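Dehydrogenase (Chromobacterium violaceum, PDB 3Q2I) probably catalyses the NAD-dependent oxidation of the sugar in UDP-GlcNAcA, a step toward 2,3-diacetamido-2,3-dideoxy-D-mannuronic acid. Local coordinates at residues Glu117-Lys120 against Ala121-Ala125; Lys133-Arg136 against Arg137-Thr140; Arg178-Trp181 against Glu182-Gly185; Tyr308-Val311 against Ile312-Arg316. All coordinates share one frame; numbering follows the deposited sequence.

Contact 1: residues Glu117-Lys120 against Ala121-Ala125; sequences EMVK and AADKA
Asp123 lies alongside Val119, one helical turn further on, and its carboxylate folds back over the Val119 carbonyl. Its CG comes within 3.1 Å of Val119 O. The first torsion (chi1 -75°) brings it there, placing CG beside the backbone N, and that N is itself bonded to the same carbonyl: Asp123 N donates to Val119 O at 2.8 Å, with an N-H...O angle of 165°. Both carboxylate oxygens are thus near an acceptor they cannot bond, OD1 lying 3.3 Å from Val119 O. The charge is taken up by Arg326, outside the two segments, which forms a salt bridge with OD2 and probably favours the ionised carboxylate. Val119 CG1 runs beside the same oxygen, 4.0 Å from OD2. One residue back, the Ala122 methyl lies 3.6 Å from Met118 O, on the side that faces Ser96 of helix 88-97 and Leu129. The example is a two-faced alpha-helix inside a beta-alpha-beta unit of the Rossmann domain: Met118, Val119 and Ala122 all reach Leu129 of strand 129-131, Met118 and Ala122 also touch helix 88-97, and Val119 meets Leu329 of helix 325-344.

Contact 2: residues Lys133-Arg136 against Arg137-Thr140; sequences KQNR and RNAT. With NAI (1,4-dihydronicotinamide adenine dinucleotide), chain B.
Asn135 and Asn138 close a compact turn, and their packing is the dense half of this contact. Asn138 N donates to Asn135 O at 2.9 Å with an N-H...O angle of 160°, and the angles of Arg136 and Arg137 between them make this a type I beta-turn. The donor stands well above the carbonyl plane, off the lone pairs. Asn138 CG, turned beside its own backbone N (chi1 -71°), is only 3.1 Å from the same Asn135 O. The amide planes stand 62° apart, and the bond from Asn138 ND2 to Asn135 OD1, 3.1 Å and strongly bent, is weak. Asn135 also touches the bound UDP-sugar.

The other side is looser. The exposed Arg137 points its chain outward to a salt bridge with Glu322, and a water links its N to Lys133 O, donating to that oxygen at 2.7 Å and accepting weakly from Arg137 N. Arg136, by contrast, is well held by outside partners: it leaves the turn extended, pairs with Asp197 and Glu327 and lies in cation-pi contact with Trp201.

Gln134, just before the turn, faces the cofactor. Its NE2 donates to the nicotinamide O7N at 2.8 Å, while N7N of that group donates to Gln134 OE1 at 3.0 Å. These are two nearly straight, reciprocal bonds between amides. The chemistry is therefore one of matched recognition: the glutamine reads the donor and acceptor of the nicotinamide together, and the pair of bonds should fix which way round the carboxamide sits.

Contact 3: residues Arg178-Trp181 against Glu182-Gly185; sequences RGTW and EFDG. With NAI (1,4-dihydronicotinamide adenine dinucleotide), chain B.
An ST-motif shapes the loop between helices 169-173 and 187-191, where Thr180 accepts bonds from the chain that curls through Phe183, Asp184 and Gly185. Thr180 OG1 accepts from Phe183 N at 3.1 Å, placed there by a first torsion of 65° that sets the hydroxyl between backbone N and carbonyl carbon; the hydroxyl is also bonded to Trp177 O. Thr180 O is gripped twice, by Asp184 N at 3.0 Å and by Gly185 N at 2.8 Å, the two donors arriving from opposite faces of the carbonyl plane. Gly185 has backbone angles at which a side chain would run into the preceding carbonyl. OG1 also meets the edge of the Phe183 ring, while the other end of the turn is tied by Asp184: OD2 uses its anti lone pair to accept from Gly179 N at 2.8 Å. Its OD1 is bonded to Asn190, a residue of the UDP-sugar pocket. At the subunit boundary Glu182 forms a salt bridge with Arg326 of a third subunit.

Arg178 carries the loop to the cofactor. Its NH1 donates to O1N of the nicotinamide-side phosphate at 2.9 Å, and a water lying in the guanidinium plane accepts from NH2 at 2.9 Å and donates to Asp184 OD2. One carboxylate thereby steadies the loop backbone and, through water, the arginine; its negative charge probably helps orient the guanidinium, whose positive charge would offset that of the phosphate.

Contact 4: residues Tyr308-Val311 against Ile312-Arg316; sequences YDNV and IKTMR
Regular i to i+4 bonds carry the backbone from Tyr308 to Met315, including Ile312 N to Tyr308 O at 2.9 Å and 172°, before Arg316 leaves helical geometry. This is the C-terminal end of helix 304-315, which lies against the parallel Rossmann sheet although it belongs to the C-terminal alpha/beta domain. One face is largely apolar: Val311 and Met315 both touch Ile78, and Val311 and Tyr308 reach Met103; its polar exception is the Tyr308 hydroxyl, bonded to His28. Ile312 packs back on its own helix, with CG1 resting 3.4 Å from Tyr308 O.

The more open flank works by charge. Asp309 and Lys313, one turn apart, form the classical i to i+4 salt bridge, OD2 to NZ at 2.7 Å, with the ammonium on the syn lone pair. The lysine gets there by lying over the turn it spans, its CG 3.3 Å from Asp309 O, then bending at the last torsion (chi4 123°). Asp309 OD1 has a second cationic partner in Arg38, so the carboxylate is probably held ionised between two positive groups.

Asn310 sends its amide out to Thr320 and Glu322, which ties the following loop to the helix, while its carbonyl is used twice by one residue. Thr314 N donates to Asn310 O at 2.9 Å from one side of the carbonyl plane, and Thr314 OG1, beside its own backbone N (chi1 -64°), donates from the opposite face at 2.8 Å.

In the fold
Contacts 1 and 4 are both stretches of one helix, contact 1 within the Rossmann fold, contact 4 on a helix laid against its sheet: contact 4 is the more buried, and contact 1 is a partly buried one with a charged outer flank. Contacts 2 and 3 are built on turns, the first leading into helix 139-149; their centres are about 25 Å apart, yet both reach the same NADH, one through an amide at the nicotinamide and the other through a guanidinium at the phosphate. Contact 2 is the surface member, and Glu322 joins it to contact 4, pairing with Arg137 by its carboxylate and with Asn310 by its backbone. Arg326 recurs likewise, within the chain at contact 1 and from a third subunit at contact 3.

Contact 1: residues Glu117-Lys120 against Ala121-Ala125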
# COMPACT_ATOMS: atom_id res chain seq x y z
N GLU A 117 -14.02 5.81 -25.81
CA GLU A 117 -14.50 6.99 -26.54
C GLU A 117 -14.95 6.56 -27.94
O GLU A 117 -15.93 7.11 -28.46
CB GLU A 117 -13.43 8.07 -26.60
CG GLU A 117 -13.27 8.81 -25.27
CD GLU A 117 -14.58 9.40 -24.71
OE1 GLU A 117 -15.51 9.79 -25.46
OE2 GLU A 117 -14.73 9.47 -23.46
N MET A 118 -14.29 5.58 -28.56
CA MET A 118 -14.75 5.19 -29.90
C MET A 118 -16.12 4.49 -29.84
O MET A 118 -17.00 4.68 -30.71
CB MET A 118 -13.65 4.44 -30.65
CG MET A 118 -13.24 3.14 -30.07
SD MET A 118 -11.61 2.63 -30.70
CE MET A 118 -12.05 2.17 -32.42
N VAL A 119 -16.38 3.70 -28.79
CA VAL A 119 -17.67 3.07 -28.55
C VAL A 119 -18.76 4.13 -28.27
O VAL A 119 -19.89 4.01 -28.79
CB VAL A 119 -17.57 1.97 -27.46
CG1 VAL A 119 -18.95 1.43 -27.05
CG2 VAL A 119 -16.66 0.82 -27.98
N LYS A 120 -18.44 5.10 -27.43
CA LYS A 120 -19.39 6.17 -27.06
C LYS A 120 -19.79 6.96 -28.33
O LYS A 120 -20.98 7.26 -28.49
CB LYS A 120 -18.74 7.14 -26.05
CG LYS A 120 -19.68 8.28 -25.57
CD LYS A 120 -19.15 8.95 -24.31
CE LYS A 120 -19.81 8.35 -23.06
NZ LYS A 120 -21.11 9.00 -22.68
N ALA A 121 -18.83 7.18 -29.24
CA ALA A 121 -19.07 8.03 -30.44
C ALA A 121 -19.96 7.25 -31.40
O ALA A 121 -20.87 7.85 -32.01
CB ALA A 121 -17.75 8.42 -31.13
N ALA A 122 -19.69 5.96 -31.56
CA ALA A 122 -20.53 5.12 -32.41
C ALA A 122 -21.92 4.99 -31.80
O ALA A 122 -22.93 5.05 -32.52
CB ALA A 122 -19.89 3.75 -32.64
N ASP A 123 -22.02 4.80 -30.48
CA ASP A 123 -23.32 4.80 -29.82
C ASP A 123 -24.08 6.07 -30.15
O ASP A 123 -25.28 6.02 -30.45
CB ASP A 123 -23.18 4.73 -28.28
CG ASP A 123 -22.77 3.37 -27.76
OD1 ASP A 123 -22.77 2.39 -28.52
OD2 ASP A 123 -22.44 3.30 -26.55
N LYS A 124 -23.45 7.23 -30.01
CA LYS A 124 -24.16 8.49 -30.14
C LYS A 124 -24.56 8.70 -31.60
O LYS A 124 -25.57 9.37 -31.87
CB LYS A 124 -23.26 9.63 -29.70
CG LYS A 124 -23.86 11.02 -29.80
CD LYS A 124 -22.88 11.98 -29.17
CE LYS A 124 -23.47 13.38 -29.09
NZ LYS A 124 -22.85 14.19 -30.17
N ALA A 125 -23.78 8.18 -32.54
CA ALA A 125 -24.13 8.34 -33.95
C ALA A 125 -25.18 7.33 -34.39
O ALA A 125 -25.71 7.46 -35.50
CB ALA A 125 -22.86 8.28 -34.83

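Contact 2: residues Lys133-Arg136 against Arg137-Thr140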
# COMPACT_ATOMS: atom_id res chain seq x y z
N LYS A 133 -11.97 -9.49 -35.56
CA LYS A 133 -11.43 -10.67 -34.85
C LYS A 133 -11.68 -11.90 -35.74
O LYS A 133 -12.53 -12.76 -35.47
CB LYS A 133 -12.11 -10.82 -33.48
CG LYS A 133 -11.71 -9.76 -32.46
CD LYS A 133 -12.50 -9.86 -31.15
CE LYS A 133 -12.09 -8.73 -30.19
NZ LYS A 133 -10.81 -9.20 -29.54
N GLN A 134 -10.84 -12.02 -36.76
CA GLN A 134 -11.12 -12.99 -37.82
C GLN A 134 -10.76 -14.41 -37.43
O GLN A 134 -11.19 -15.38 -38.07
CB GLN A 134 -10.50 -12.49 -39.13
CG GLN A 134 -9.04 -12.84 -39.36
CD GLN A 134 -8.10 -12.00 -38.56
OE1 GLN A 134 -8.52 -11.10 -37.84
NE2 GLN A 134 -6.81 -12.26 -38.72
N ASN A 135 -9.97 -14.60 -36.37
CA ASN A 135 -9.56 -15.95 -35.95
C ASN A 135 -10.63 -16.79 -35.26
O ASN A 135 -10.51 -18.01 -35.15
CB ASN A 135 -8.34 -15.84 -35.02
CG ASN A 135 -7.09 -16.51 -35.55
OD1 ASN A 135 -6.86 -16.59 -36.76
ND2 ASN A 135 -6.20 -16.93 -34.62
N ARG A 136 -11.64 -16.13 -34.69
CA ARG A 136 -12.68 -16.79 -33.91
C ARG A 136 -13.39 -17.85 -34.75
O ARG A 136 -13.83 -18.85 -34.22
CB ARG A 136 -13.73 -15.77 -33.45
CG ARG A 136 -13.25 -14.86 -32.32
CD ARG A 136 -14.46 -14.22 -31.69
NE ARG A 136 -13.97 -13.38 -30.59
CZ ARG A 136 -14.79 -12.64 -29.85
NH1 ARG A 136 -16.10 -12.64 -30.10
NH2 ARG A 136 -14.31 -11.87 -28.87
N ARG A 137 -13.48 -17.61 -36.06
CA ARG A 137 -14.18 -18.60 -36.89
C ARG A 137 -13.29 -19.71 -37.41
O ARG A 137 -13.75 -20.59 -38.14
CB ARG A 137 -14.97 -17.92 -38.02
CG ARG A 137 -16.26 -17.26 -37.54
CD ARG A 137 -17.40 -18.26 -37.48
NE ARG A 137 -18.52 -17.76 -36.68
CZ ARG A 137 -19.67 -18.41 -36.48
NH1 ARG A 137 -19.88 -19.60 -37.01
NH2 ARG A 137 -20.62 -17.85 -35.74
N ASN A 138 -12.03 -19.75 -36.97
CA ASN A 138 -11.20 -20.91 -37.28
C ASN A 138 -11.88 -22.19 -36.80
O ASN A 138 -12.52 -22.21 -35.76
CB ASN A 138 -9.82 -20.75 -36.65
CG ASN A 138 -9.00 -19.68 -37.33
OD1 ASN A 138 -9.49 -18.94 -38.17
ND2 ASN A 138 -7.70 -19.59 -36.98
N ALA A 139 -11.74 -23.27 -37.56
CA ALA A 139 -12.41 -24.51 -37.20
C ALA A 139 -12.09 -25.08 -35.82
O ALA A 139 -12.99 -25.52 -35.11
CB ALA A 139 -12.21 -25.55 -38.30
N THR A 140 -10.81 -25.08 -35.44
CA THR A 140 -10.44 -25.53 -34.12
C THR A 140 -11.09 -24.71 -32.99
O THR A 140 -11.64 -25.27 -32.05
CB THR A 140 -8.93 -25.56 -33.92
OG1 THR A 140 -8.39 -24.29 -34.27
CG2 THR A 140 -8.27 -26.60 -34.82
PA NAI B . 1.35 -0.98 -42.22
O1A NAI B . 2.41 -0.13 -41.64
O2A NAI B . 1.73 -2.07 -43.32
O5B NAI B . 0.17 -0.15 -42.85
C5B NAI B . 0.34 1.22 -42.59
C4B NAI B . -0.58 2.00 -43.53
O4B NAI B . -1.28 3.09 -42.91
C3B NAI B . 0.58 2.60 -44.34
O3B NAI B . 0.37 2.39 -45.74
C2B NAI B . 0.69 4.05 -43.84
O2B NAI B . 1.21 4.96 -44.80
C1B NAI B . -0.81 4.30 -43.56
N9A NAI B . -1.07 5.46 -42.75
C8A NAI B . -0.40 5.83 -41.61
N7A NAI B . -0.97 6.90 -41.12
C5A NAI B . -2.08 7.23 -41.85
C6A NAI B . -3.05 8.25 -41.82
N6A NAI B . -3.06 9.22 -40.84
N1A NAI B . -4.00 8.27 -42.77
C2A NAI B . -4.00 7.36 -43.72
N3A NAI B . -3.12 6.37 -43.83
C4A NAI B . -2.13 6.30 -42.91
O3 NAI B . 0.65 -1.76 -41.03
PN NAI B . -0.23 -3.03 -41.08
O1N NAI B . 0.56 -4.26 -40.73
O2N NAI B . -1.13 -3.15 -42.34
O5D NAI B . -1.13 -3.01 -39.72
C5D NAI B . -2.26 -2.18 -39.94
C4D NAI B . -3.30 -2.37 -38.84
O4D NAI B . -3.78 -3.71 -39.02
C3D NAI B . -2.72 -2.39 -37.39
O3D NAI B . -3.75 -1.88 -36.55
C2D NAI B . -2.54 -3.88 -37.09
O2D NAI B . -2.71 -4.18 -35.71
C1D NAI B . -3.70 -4.56 -37.88
N1N NAI B . -3.42 -5.93 -38.25
C2N NAI B . -4.32 -6.86 -37.98
C3N NAI B . -4.08 -8.21 -38.24
C7N NAI B . -5.11 -9.24 -37.97
O7N NAI B . -4.89 -10.42 -37.75
N7N NAI B . -6.43 -8.90 -37.95
C4N NAI B . -2.80 -8.56 -38.70
C5N NAI B . -1.93 -7.54 -39.06
C6N NAI B . -2.25 -6.23 -38.82
O HOH W 1 -13.89 -14.71 -36.82

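Contact 3: residues Arg178-Trp181 against Glu182-Gly185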
# COMPACT_ATOMS: atom_id res chain seq x y z
N ARG A 178 5.68 1.03 -35.36
CA ARG A 178 5.72 -0.33 -34.81
C ARG A 178 6.64 -0.31 -33.59
O ARG A 178 7.66 0.37 -33.57
CB ARG A 178 6.29 -1.31 -35.85
CG ARG A 178 5.28 -1.57 -37.02
CD ARG A 178 5.98 -2.51 -37.99
NE ARG A 178 5.15 -2.71 -39.20
CZ ARG A 178 4.03 -3.43 -39.24
NH1 ARG A 178 3.39 -3.56 -40.42
NH2 ARG A 178 3.51 -3.98 -38.14
N GLY A 179 6.21 -1.07 -32.57
CA GLY A 179 7.03 -1.23 -31.37
C GLY A 179 6.90 -0.10 -30.38
O GLY A 179 7.71 0.01 -29.46
N THR A 180 5.89 0.76 -30.52
CA THR A 180 5.68 1.94 -29.68
C THR A 180 4.43 1.73 -28.83
O THR A 180 3.48 1.03 -29.23
CB THR A 180 5.45 3.27 -30.48
OG1 THR A 180 4.21 3.21 -31.24
CG2 THR A 180 6.60 3.56 -31.41
N TRP A 181 4.43 2.26 -27.59
CA TRP A 181 3.21 2.09 -26.78
C TRP A 181 2.02 2.81 -27.45
O TRP A 181 0.87 2.35 -27.38
CB TRP A 181 3.36 2.65 -25.35
CG TRP A 181 4.38 1.99 -24.51
CD1 TRP A 181 5.55 2.55 -24.02
CD2 TRP A 181 4.38 0.63 -24.04
NE1 TRP A 181 6.26 1.59 -23.31
CE2 TRP A 181 5.53 0.44 -23.26
CE3 TRP A 181 3.49 -0.42 -24.17
CZ2 TRP A 181 5.83 -0.78 -22.65
CZ3 TRP A 181 3.77 -1.62 -23.56
CH2 TRP A 181 4.95 -1.80 -22.86
N GLU A 182 2.31 3.99 -27.98
CA GLU A 182 1.21 4.90 -28.37
C GLU A 182 0.50 4.30 -29.58
O GLU A 182 -0.74 4.40 -29.68
CB GLU A 182 1.73 6.28 -28.73
CG GLU A 182 0.62 7.25 -29.17
CD GLU A 182 1.09 8.71 -29.32
OE1 GLU A 182 0.17 9.57 -29.39
OE2 GLU A 182 2.32 8.98 -29.30
N PHE A 183 1.28 3.72 -30.50
CA PHE A 183 0.68 3.27 -31.77
C PHE A 183 0.52 1.77 -31.96
O PHE A 183 -0.24 1.31 -32.84
CB PHE A 183 1.37 3.90 -32.99
CG PHE A 183 1.28 5.40 -32.98
CD1 PHE A 183 0.08 6.05 -33.25
CD2 PHE A 183 2.37 6.16 -32.59
CE1 PHE A 183 -0.03 7.45 -33.19
CE2 PHE A 183 2.26 7.55 -32.50
CZ PHE A 183 1.06 8.21 -32.80
N ASP A 184 1.24 0.97 -31.17
CA ASP A 184 1.30 -0.45 -31.38
C ASP A 184 0.95 -1.31 -30.15
O ASP A 184 0.08 -2.18 -30.19
CB ASP A 184 2.71 -0.81 -31.93
CG ASP A 184 2.76 -2.12 -32.71
OD1 ASP A 184 1.71 -2.75 -32.93
OD2 ASP A 184 3.90 -2.56 -33.04
N GLY A 185 1.69 -1.10 -29.07
CA GLY A 185 1.72 -2.15 -28.03
C GLY A 185 2.68 -3.24 -28.39
O GLY A 185 3.29 -3.20 -29.47
PA NAI B . 1.35 -0.98 -42.22
O1A NAI B . 2.41 -0.13 -41.64
O2A NAI B . 1.73 -2.07 -43.32
O5B NAI B . 0.17 -0.15 -42.85
C5B NAI B . 0.34 1.22 -42.59
C4B NAI B . -0.58 2.00 -43.53
O4B NAI B . -1.28 3.09 -42.91
C3B NAI B . 0.58 2.60 -44.34
O3B NAI B . 0.37 2.39 -45.74
C2B NAI B . 0.69 4.05 -43.84
O2B NAI B . 1.21 4.96 -44.80
C1B NAI B . -0.81 4.30 -43.56
N9A NAI B . -1.07 5.46 -42.75
C8A NAI B . -0.40 5.83 -41.61
N7A NAI B . -0.97 6.90 -41.12
C5A NAI B . -2.08 7.23 -41.85
C6A NAI B . -3.05 8.25 -41.82
N6A NAI B . -3.06 9.22 -40.84
N1A NAI B . -4.00 8.27 -42.77
C2A NAI B . -4.00 7.36 -43.72
N3A NAI B . -3.12 6.37 -43.83
C4A NAI B . -2.13 6.30 -42.91
O3 NAI B . 0.65 -1.76 -41.03
PN NAI B . -0.23 -3.03 -41.08
O1N NAI B . 0.56 -4.26 -40.73
O2N NAI B . -1.13 -3.15 -42.34
O5D NAI B . -1.13 -3.01 -39.72
C5D NAI B . -2.26 -2.18 -39.94
C4D NAI B . -3.30 -2.37 -38.84
O4D NAI B . -3.78 -3.71 -39.02
C3D NAI B . -2.72 -2.39 -37.39
O3D NAI B . -3.75 -1.88 -36.55
C2D NAI B . -2.54 -3.88 -37.09
O2D NAI B . -2.71 -4.18 -35.71
C1D NAI B . -3.70 -4.56 -37.88
N1N NAI B . -3.42 -5.93 -38.25
C2N NAI B . -4.32 -6.86 -37.98
C3N NAI B . -4.08 -8.21 -38.24
C7N NAI B . -5.11 -9.24 -37.97
O7N NAI B . -4.89 -10.42 -37.75
N7N NAI B . -6.43 -8.90 -37.95
C4N NAI B . -2.80 -8.56 -38.70
C5N NAI B . -1.93 -7.54 -39.06
C6N NAI B . -2.25 -6.23 -38.82
O HOH W 2 4.21 -4.03 -35.36

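Contact 4: residues Tyr308-Val311 against Ile312-Arg316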
# COMPACT_ATOMS: atom_id res chain seq x y z
N TYR A 308 -15.85 -10.74 -43.48
CA TYR A 308 -16.62 -9.85 -44.31
C TYR A 308 -18.06 -10.36 -44.59
O TYR A 308 -18.97 -9.55 -44.67
CB TYR A 308 -15.86 -9.62 -45.62
CG TYR A 308 -15.04 -8.37 -45.57
CD1 TYR A 308 -15.56 -7.15 -45.96
CD2 TYR A 308 -13.76 -8.39 -45.02
CE1 TYR A 308 -14.83 -5.99 -45.89
CE2 TYR A 308 -13.02 -7.25 -44.99
CZ TYR A 308 -13.54 -6.04 -45.36
OH TYR A 308 -12.74 -4.93 -45.31
N ASP A 309 -18.28 -11.67 -44.63
CA ASP A 309 -19.65 -12.19 -44.85
C ASP A 309 -20.55 -11.72 -43.68
O ASP A 309 -21.66 -11.26 -43.91
CB ASP A 309 -19.60 -13.72 -44.90
CG ASP A 309 -20.98 -14.36 -45.06
OD1 ASP A 309 -21.70 -13.93 -45.98
OD2 ASP A 309 -21.37 -15.25 -44.28
N ASN A 310 -20.08 -11.81 -42.43
CA ASN A 310 -20.91 -11.28 -41.34
C ASN A 310 -21.19 -9.78 -41.41
O ASN A 310 -22.30 -9.33 -41.05
CB ASN A 310 -20.36 -11.70 -39.96
CG ASN A 310 -21.00 -10.94 -38.81
OD1 ASN A 310 -20.36 -10.10 -38.19
ND2 ASN A 310 -22.27 -11.23 -38.50
N VAL A 311 -20.21 -8.99 -41.84
CA VAL A 311 -20.37 -7.55 -41.90
C VAL A 311 -21.39 -7.22 -43.00
O VAL A 311 -22.27 -6.39 -42.79
CB VAL A 311 -19.04 -6.86 -42.21
CG1 VAL A 311 -19.19 -5.38 -42.48
CG2 VAL A 311 -18.03 -7.10 -41.04
N ILE A 312 -21.25 -7.91 -44.13
CA ILE A 312 -22.23 -7.77 -45.22
C ILE A 312 -23.62 -8.18 -44.80
O ILE A 312 -24.54 -7.38 -44.96
CB ILE A 312 -21.75 -8.53 -46.48
CG1 ILE A 312 -20.57 -7.76 -47.09
CG2 ILE A 312 -22.88 -8.62 -47.57
CD1 ILE A 312 -19.69 -8.65 -47.95
N LYS A 313 -23.78 -9.36 -44.23
CA LYS A 313 -25.08 -9.78 -43.70
C LYS A 313 -25.66 -8.79 -42.70
O LYS A 313 -26.85 -8.46 -42.74
CB LYS A 313 -25.03 -11.19 -43.12
CG LYS A 313 -24.76 -12.29 -44.13
CD LYS A 313 -24.65 -13.62 -43.43
CE LYS A 313 -25.05 -14.70 -44.41
NZ LYS A 313 -23.97 -15.69 -44.57
N THR A 314 -24.81 -8.22 -41.83
CA THR A 314 -25.36 -7.26 -40.88
C THR A 314 -25.97 -6.09 -41.64
O THR A 314 -27.04 -5.60 -41.27
CB THR A 314 -24.22 -6.75 -39.91
OG1 THR A 314 -23.77 -7.88 -39.17
CG2 THR A 314 -24.71 -5.65 -38.97
N MET A 315 -25.27 -5.59 -42.64
CA MET A 315 -25.71 -4.40 -43.37
C MET A 315 -27.01 -4.70 -44.16
O MET A 315 -27.82 -3.79 -44.38
CB MET A 315 -24.62 -3.92 -44.32
CG MET A 315 -23.37 -3.38 -43.62
SD MET A 315 -23.73 -2.31 -42.21
CE MET A 315 -23.97 -0.86 -43.19
N ARG A 316 -27.22 -5.98 -44.43
CA ARG A 316 -28.40 -6.41 -45.20
C ARG A 316 -29.54 -6.83 -44.30
O ARG A 316 -30.58 -7.31 -44.78
CB ARG A 316 -28.02 -7.57 -46.12
CG ARG A 316 -27.24 -7.09 -47.28
CD ARG A 316 -28.01 -7.10 -48.56
NE ARG A 316 -26.97 -7.27 -49.57
CZ ARG A 316 -26.49 -6.29 -50.32
NH1 ARG A 316 -25.51 -6.55 -51.17
NH2 ARG A 316 -27.04 -5.08 -50.25